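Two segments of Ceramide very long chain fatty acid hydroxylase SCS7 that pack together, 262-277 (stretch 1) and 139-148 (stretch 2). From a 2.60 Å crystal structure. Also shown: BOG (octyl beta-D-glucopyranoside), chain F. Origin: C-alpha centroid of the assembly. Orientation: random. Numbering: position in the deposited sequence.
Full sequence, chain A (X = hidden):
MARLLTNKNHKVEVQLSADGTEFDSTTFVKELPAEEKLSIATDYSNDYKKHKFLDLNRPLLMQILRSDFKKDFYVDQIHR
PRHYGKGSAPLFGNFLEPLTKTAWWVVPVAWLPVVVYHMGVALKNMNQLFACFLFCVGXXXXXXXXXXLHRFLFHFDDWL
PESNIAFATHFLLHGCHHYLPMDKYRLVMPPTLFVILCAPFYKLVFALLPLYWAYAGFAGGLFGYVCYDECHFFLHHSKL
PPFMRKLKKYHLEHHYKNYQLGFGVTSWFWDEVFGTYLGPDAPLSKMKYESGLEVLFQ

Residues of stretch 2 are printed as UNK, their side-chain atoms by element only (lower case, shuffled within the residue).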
# COMPACT_ATOMS: atom_id res chain seq x y z
N GLY A 262 8.11 -7.24 6.59
CA GLY A 262 6.77 -6.94 7.06
C GLY A 262 5.76 -6.68 5.95
O GLY A 262 4.95 -5.75 6.04
N PHE A 263 5.81 -7.51 4.91
CA PHE A 263 4.94 -7.31 3.75
C PHE A 263 3.50 -7.74 3.99
O PHE A 263 2.59 -7.28 3.30
CB PHE A 263 5.52 -8.05 2.54
CG PHE A 263 6.90 -7.60 2.18
CD1 PHE A 263 7.13 -6.33 1.68
CD2 PHE A 263 7.98 -8.45 2.35
CE1 PHE A 263 8.41 -5.91 1.35
CE2 PHE A 263 9.27 -8.04 2.03
CZ PHE A 263 9.48 -6.76 1.53
N GLY A 264 3.27 -8.62 4.96
CA GLY A 264 1.91 -9.00 5.30
C GLY A 264 1.24 -7.92 6.12
O GLY A 264 1.86 -7.41 7.05
N VAL A 265 0.00 -7.55 5.80
CA VAL A 265 -0.64 -6.48 6.56
C VAL A 265 -1.96 -6.94 7.16
O VAL A 265 -2.41 -6.39 8.18
CB VAL A 265 -0.82 -5.15 5.68
CG1 VAL A 265 -0.05 -5.23 4.37
CG2 VAL A 265 -2.27 -4.80 5.43
N THR A 266 -2.59 -7.97 6.60
CA THR A 266 -3.69 -8.61 7.35
C THR A 266 -3.14 -9.64 8.32
O THR A 266 -3.85 -10.07 9.23
CB THR A 266 -4.72 -9.30 6.46
OG1 THR A 266 -4.06 -10.28 5.64
CG2 THR A 266 -5.43 -8.29 5.59
N SER A 267 -1.88 -10.03 8.11
CA SER A 267 -1.13 -10.91 9.03
C SER A 267 0.30 -11.05 8.55
O SER A 267 0.60 -10.73 7.40
CB SER A 267 -1.75 -12.30 9.13
OG SER A 267 -1.35 -13.10 8.03
N TRP A 268 1.18 -11.55 9.42
CA TRP A 268 2.57 -11.80 9.05
C TRP A 268 2.80 -13.27 8.74
O TRP A 268 3.93 -13.73 8.67
CB TRP A 268 3.51 -11.35 10.15
CG TRP A 268 3.19 -11.95 11.47
CD1 TRP A 268 3.42 -13.23 11.86
CD2 TRP A 268 2.60 -11.27 12.58
NE1 TRP A 268 2.99 -13.40 13.16
CE2 TRP A 268 2.49 -12.22 13.63
CE3 TRP A 268 2.15 -9.97 12.81
CZ2 TRP A 268 1.94 -11.90 14.87
CZ3 TRP A 268 1.61 -9.65 14.04
CH2 TRP A 268 1.51 -10.61 15.05
N PHE A 269 1.70 -14.00 8.57
CA PHE A 269 1.72 -15.41 8.20
C PHE A 269 2.73 -15.70 7.08
O PHE A 269 3.71 -16.42 7.28
CB PHE A 269 0.32 -15.85 7.78
CG PHE A 269 0.21 -17.30 7.44
CD1 PHE A 269 0.05 -18.25 8.43
CD2 PHE A 269 0.25 -17.72 6.12
CE1 PHE A 269 -0.06 -19.58 8.12
CE2 PHE A 269 0.14 -19.06 5.81
CZ PHE A 269 -0.02 -19.99 6.81
N TRP A 270 2.50 -15.11 5.92
CA TRP A 270 3.36 -15.33 4.77
C TRP A 270 4.75 -14.71 4.94
O TRP A 270 5.68 -15.05 4.21
CB TRP A 270 2.69 -14.80 3.51
CG TRP A 270 1.41 -15.49 3.21
CD1 TRP A 270 0.15 -14.97 3.31
CD2 TRP A 270 1.25 -16.85 2.81
NE1 TRP A 270 -0.78 -15.92 2.97
CE2 TRP A 270 -0.13 -17.08 2.66
CE3 TRP A 270 2.14 -17.90 2.56
CZ2 TRP A 270 -0.65 -18.32 2.27
CZ3 TRP A 270 1.64 -19.13 2.16
CH2 TRP A 270 0.25 -19.33 2.02
N ASP A 271 4.89 -13.80 5.90
CA ASP A 271 6.20 -13.25 6.23
C ASP A 271 7.05 -14.33 6.88
O ASP A 271 8.24 -14.48 6.60
CB ASP A 271 6.08 -12.06 7.18
CG ASP A 271 5.94 -10.74 6.44
OD1 ASP A 271 6.56 -10.59 5.36
OD2 ASP A 271 5.21 -9.86 6.94
N GLU A 272 6.41 -15.10 7.75
CA GLU A 272 7.09 -16.15 8.46
C GLU A 272 7.46 -17.27 7.49
O GLU A 272 8.61 -17.71 7.43
CB GLU A 272 6.19 -16.65 9.59
CG GLU A 272 6.84 -16.63 10.95
CD GLU A 272 5.84 -16.42 12.08
OE1 GLU A 272 4.73 -16.97 11.99
OE2 GLU A 272 6.20 -15.80 13.10
N VAL A 273 6.48 -17.70 6.70
CA VAL A 273 6.65 -18.73 5.68
C VAL A 273 7.81 -18.43 4.73
O VAL A 273 8.62 -19.31 4.46
CB VAL A 273 5.36 -18.89 4.86
CG1 VAL A 273 5.56 -19.84 3.70
CG2 VAL A 273 4.20 -19.33 5.75
N PHE A 274 7.90 -17.19 4.25
CA PHE A 274 8.91 -16.83 3.24
C PHE A 274 10.07 -16.04 3.81
O PHE A 274 10.84 -15.42 3.07
CB PHE A 274 8.28 -16.04 2.11
CG PHE A 274 7.27 -16.80 1.32
CD1 PHE A 274 7.67 -17.81 0.46
CD2 PHE A 274 5.93 -16.47 1.39
CE1 PHE A 274 6.74 -18.52 -0.29
CE2 PHE A 274 4.99 -17.17 0.63
CZ PHE A 274 5.40 -18.20 -0.21
N GLY A 275 10.18 -16.06 5.13
CA GLY A 275 11.32 -15.47 5.81
C GLY A 275 11.51 -13.99 5.53
O GLY A 275 12.59 -13.56 5.13
N THR A 276 10.45 -13.22 5.72
CA THR A 276 10.55 -11.77 5.67
C THR A 276 9.91 -11.16 6.91
O THR A 276 9.59 -9.97 6.92
CB THR A 276 9.87 -11.18 4.40
OG1 THR A 276 8.52 -11.65 4.32
CG2 THR A 276 10.63 -11.57 3.14
N TYR A 277 9.72 -11.97 7.94
CA TYR A 277 9.13 -11.50 9.19
C TYR A 277 9.88 -10.28 9.72
O TYR A 277 11.07 -10.12 9.48
CB TYR A 277 9.12 -12.62 10.25
CG TYR A 277 8.42 -12.23 11.54
CD1 TYR A 277 7.04 -12.07 11.58
CD2 TYR A 277 9.14 -12.04 12.72
CE1 TYR A 277 6.40 -11.71 12.75
CE2 TYR A 277 8.50 -11.69 13.90
CZ TYR A 277 7.13 -11.53 13.91
OH TYR A 277 6.48 -11.17 15.06
N UNK A 139 -10.40 -16.23 -0.07
CA UNK A 139 -9.80 -15.41 0.99
C UNK A 139 -8.35 -15.83 1.29
O UNK A 139 -7.50 -15.00 1.59
c UNK A 139 -10.63 -15.48 2.26
c UNK A 139 -9.97 -14.68 3.38
c UNK A 139 -12.07 -14.99 2.00
N UNK A 140 -8.07 -17.13 1.20
CA UNK A 140 -6.74 -17.63 1.49
C UNK A 140 -5.75 -17.24 0.39
O UNK A 140 -4.62 -16.83 0.66
c UNK A 140 -3.56 -21.04 0.96
c UNK A 140 -3.52 -20.31 3.23
c UNK A 140 -4.81 -20.46 0.80
c UNK A 140 -4.77 -19.73 3.07
c UNK A 140 -6.78 -19.16 1.67
c UNK A 140 -2.92 -20.98 2.18
c UNK A 140 -5.42 -19.79 1.85
N UNK A 141 -6.20 -17.38 -0.85
CA UNK A 141 -5.41 -16.96 -1.99
C UNK A 141 -5.20 -15.44 -1.97
O UNK A 141 -4.13 -14.97 -2.33
c UNK A 141 -5.36 -16.78 -4.54
c UNK A 141 -6.09 -18.92 -3.44
c UNK A 141 -6.07 -17.40 -3.33
N UNK A 142 -6.21 -14.69 -1.52
CA UNK A 142 -6.02 -13.24 -1.41
C UNK A 142 -4.79 -12.91 -0.56
O UNK A 142 -3.99 -12.05 -0.95
n UNK A 142 -6.00 -9.50 0.97
c UNK A 142 -7.24 -12.50 -0.82
c UNK A 142 -6.20 -9.88 -2.56
c UNK A 142 -5.83 -9.06 -0.32
c UNK A 142 -6.75 -11.16 -0.35
c UNK A 142 -5.31 -7.85 -0.80
c UNK A 142 -5.69 -8.68 -3.04
c UNK A 142 -6.27 -10.09 -1.18
c UNK A 142 -6.54 -10.76 0.94
c UNK A 142 -5.25 -7.69 -2.16
N UNK A 143 -4.65 -13.56 0.60
CA UNK A 143 -3.57 -13.20 1.53
C UNK A 143 -2.21 -13.44 0.91
O UNK A 143 -1.23 -12.80 1.29
c UNK A 143 -3.63 -13.99 2.85
c UNK A 143 -5.02 -13.98 3.41
o UNK A 143 -3.19 -15.34 2.64
N UNK A 144 -2.15 -14.40 -0.02
CA UNK A 144 -0.90 -14.72 -0.70
C UNK A 144 -0.61 -13.65 -1.75
O UNK A 144 0.51 -13.15 -1.84
c UNK A 144 -0.97 -16.11 -1.34
c UNK A 144 0.23 -18.03 -2.39
c UNK A 144 1.44 -16.61 -0.71
c UNK A 144 0.38 -16.63 -1.83
N UNK A 145 -1.62 -13.32 -2.55
CA UNK A 145 -1.60 -12.17 -3.44
C UNK A 145 -1.21 -10.88 -2.72
O UNK A 145 -0.30 -10.16 -3.16
c UNK A 145 -4.64 -13.24 -5.58
c UNK A 145 -2.97 -12.00 -4.10
c UNK A 145 -3.21 -13.15 -5.08
c UNK A 145 -3.06 -10.65 -4.81
N UNK A 146 -1.89 -10.61 -1.61
CA UNK A 146 -1.56 -9.49 -0.72
C UNK A 146 -0.06 -9.45 -0.39
O UNK A 146 0.57 -8.40 -0.52
o UNK A 146 -3.75 -9.15 3.10
c UNK A 146 -1.92 -8.60 1.65
o UNK A 146 -1.74 -8.89 4.00
c UNK A 146 -2.37 -9.57 0.57
c UNK A 146 -2.51 -8.91 3.01
N UNK A 147 0.50 -10.58 0.01
CA UNK A 147 1.94 -10.68 0.27
C UNK A 147 2.77 -10.46 -0.99
O UNK A 147 3.79 -9.77 -0.95
c UNK A 147 5.67 -11.93 2.61
o UNK A 147 7.82 -12.68 1.91
c UNK A 147 4.61 -12.82 0.23
c UNK A 147 2.29 -12.05 0.88
c UNK A 147 5.95 -12.97 0.47
c UNK A 147 6.48 -12.53 1.67
c UNK A 147 3.76 -12.23 1.17
c UNK A 147 4.32 -11.79 2.36
N UNK A 148 2.34 -11.04 -2.11
CA UNK A 148 3.11 -11.00 -3.35
C UNK A 148 3.13 -9.65 -4.05
O UNK A 148 4.20 -9.17 -4.45
C1 BOG F . -5.04 -12.86 13.32
O1 BOG F . -5.66 -12.63 12.08
C2 BOG F . -5.39 -11.74 14.29
O2 BOG F . -4.82 -10.50 13.90
C3 BOG F . -4.88 -12.07 15.68
O3 BOG F . -5.48 -11.20 16.61
C4 BOG F . -5.15 -13.51 16.07
O4 BOG F . -4.37 -13.82 17.19
C5 BOG F . -4.80 -14.47 14.94
O5 BOG F . -5.51 -14.11 13.78
C6 BOG F . -5.23 -15.87 15.32
O6 BOG F . -4.16 -16.60 15.88
C1' BOG F . -5.38 -13.58 11.07
C2' BOG F . -6.19 -13.19 9.85
C3' BOG F . -5.68 -13.85 8.60
C4' BOG F . -6.78 -13.86 7.56
C5' BOG F . -7.23 -12.43 7.29
C6' BOG F . -8.62 -12.43 6.69
C7' BOG F . -8.82 -11.20 5.84
C8' BOG F . -7.85 -11.22 4.68

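Position 139 carries three carbons, the first bearing the other two, and touches nothing on stretch 1: a beta-branched valine, Val139. At 140 one carbon leads into a six-carbon ring with no heteroatom, and a ring carbon comes 3.5 Å from Trp270 CZ2. This is Phe140, and the near atom is CZ. Its CA-to-CB bond points sideways, yet the ring reaches Trp270; the two ring planes meet obliquely at 58°.

Position 141 again holds three carbons forked at the first; its CA-to-CB bond points away from stretch 1, and the side chain makes no contact there. It is Val141. At 142, one carbon leads to fused five- and six-membered rings containing eight carbons and one nitrogen, the signature of tryptophan. Trp142 makes no close contact with stretch 1, but the edge of its ring meets the octyl tail of the bound glucoside, CD1 lying 4.0 Å from BOG C8'.

Position 143 has a single carbon carrying one oxygen and one carbon, and the oxygen lies 2.5 Å from Trp270 NE1. A branched, hydroxyl-bearing side chain of three atoms is threonine. Thr143 OG1 accepts the indole N-H and donates to the backbone O of Phe140 at 2.9 Å, so one small group serves both the contact and its own helix.

At 144, four carbons fork at the second, and one terminal carbon lies over a face of the Trp270 indole. This is Leu144, and that carbon is CD1. It sits 3.5 Å from the centroid of the six-membered ring and 12° off its normal, a clear CH-pi contact. The same atom lies 3.8 Å from Phe274 CE2, at the edge of that ring. Position 145 also has four carbons, but they fork at the first and one arm is two carbons long. Its CA-to-CB bond points away from stretch 1, which the side chain does not contact: Ile145.

Position 146 shows three carbons, the third carrying two oxygens, and those oxygens face backbone and hydroxyl donors of stretch 1. The residue is Glu146. OE1 accepts from Val265 N at 2.8 Å and Thr266 N at 2.9 Å, while OE2 accepts from Thr266 OG1 at 2.8 Å.

Position 147 has one carbon, then a six-carbon ring whose oxygen lies 2.7 Å from Thr276 OG1 and which has the backbone O of Trp270 over one face: Tyr147. Its OH donates to Thr276 OG1, which in turn donates to Asp271 OD1 at a very short 2.5 Å. The Phe274 ring runs nearly parallel to the phenol but is slid aside. Position 148 has no side-chain atoms; it is Gly148, and it touches nothing on stretch 1.

The contact works by combining a knob with polar anchors. Trp270 sits among Phe140, Thr143, Leu144 and Tyr147, its indole packed against these side chains while the indole N-H is bonded to Thr143 OG1. Glu146 holds the loop through the backbone amides of Val265 and Thr266 and the hydroxyl of Thr266, and Tyr147 ties into the Thr276–Asp271 pair. The design rule is economical: the indole N-H, the carboxylate and the phenol OH each have a hydrogen-bonding partner across the contact, and aromatic and aliphatic groups fill the space around them.

Stretch 2 (139-148) VFVWTLIEYG
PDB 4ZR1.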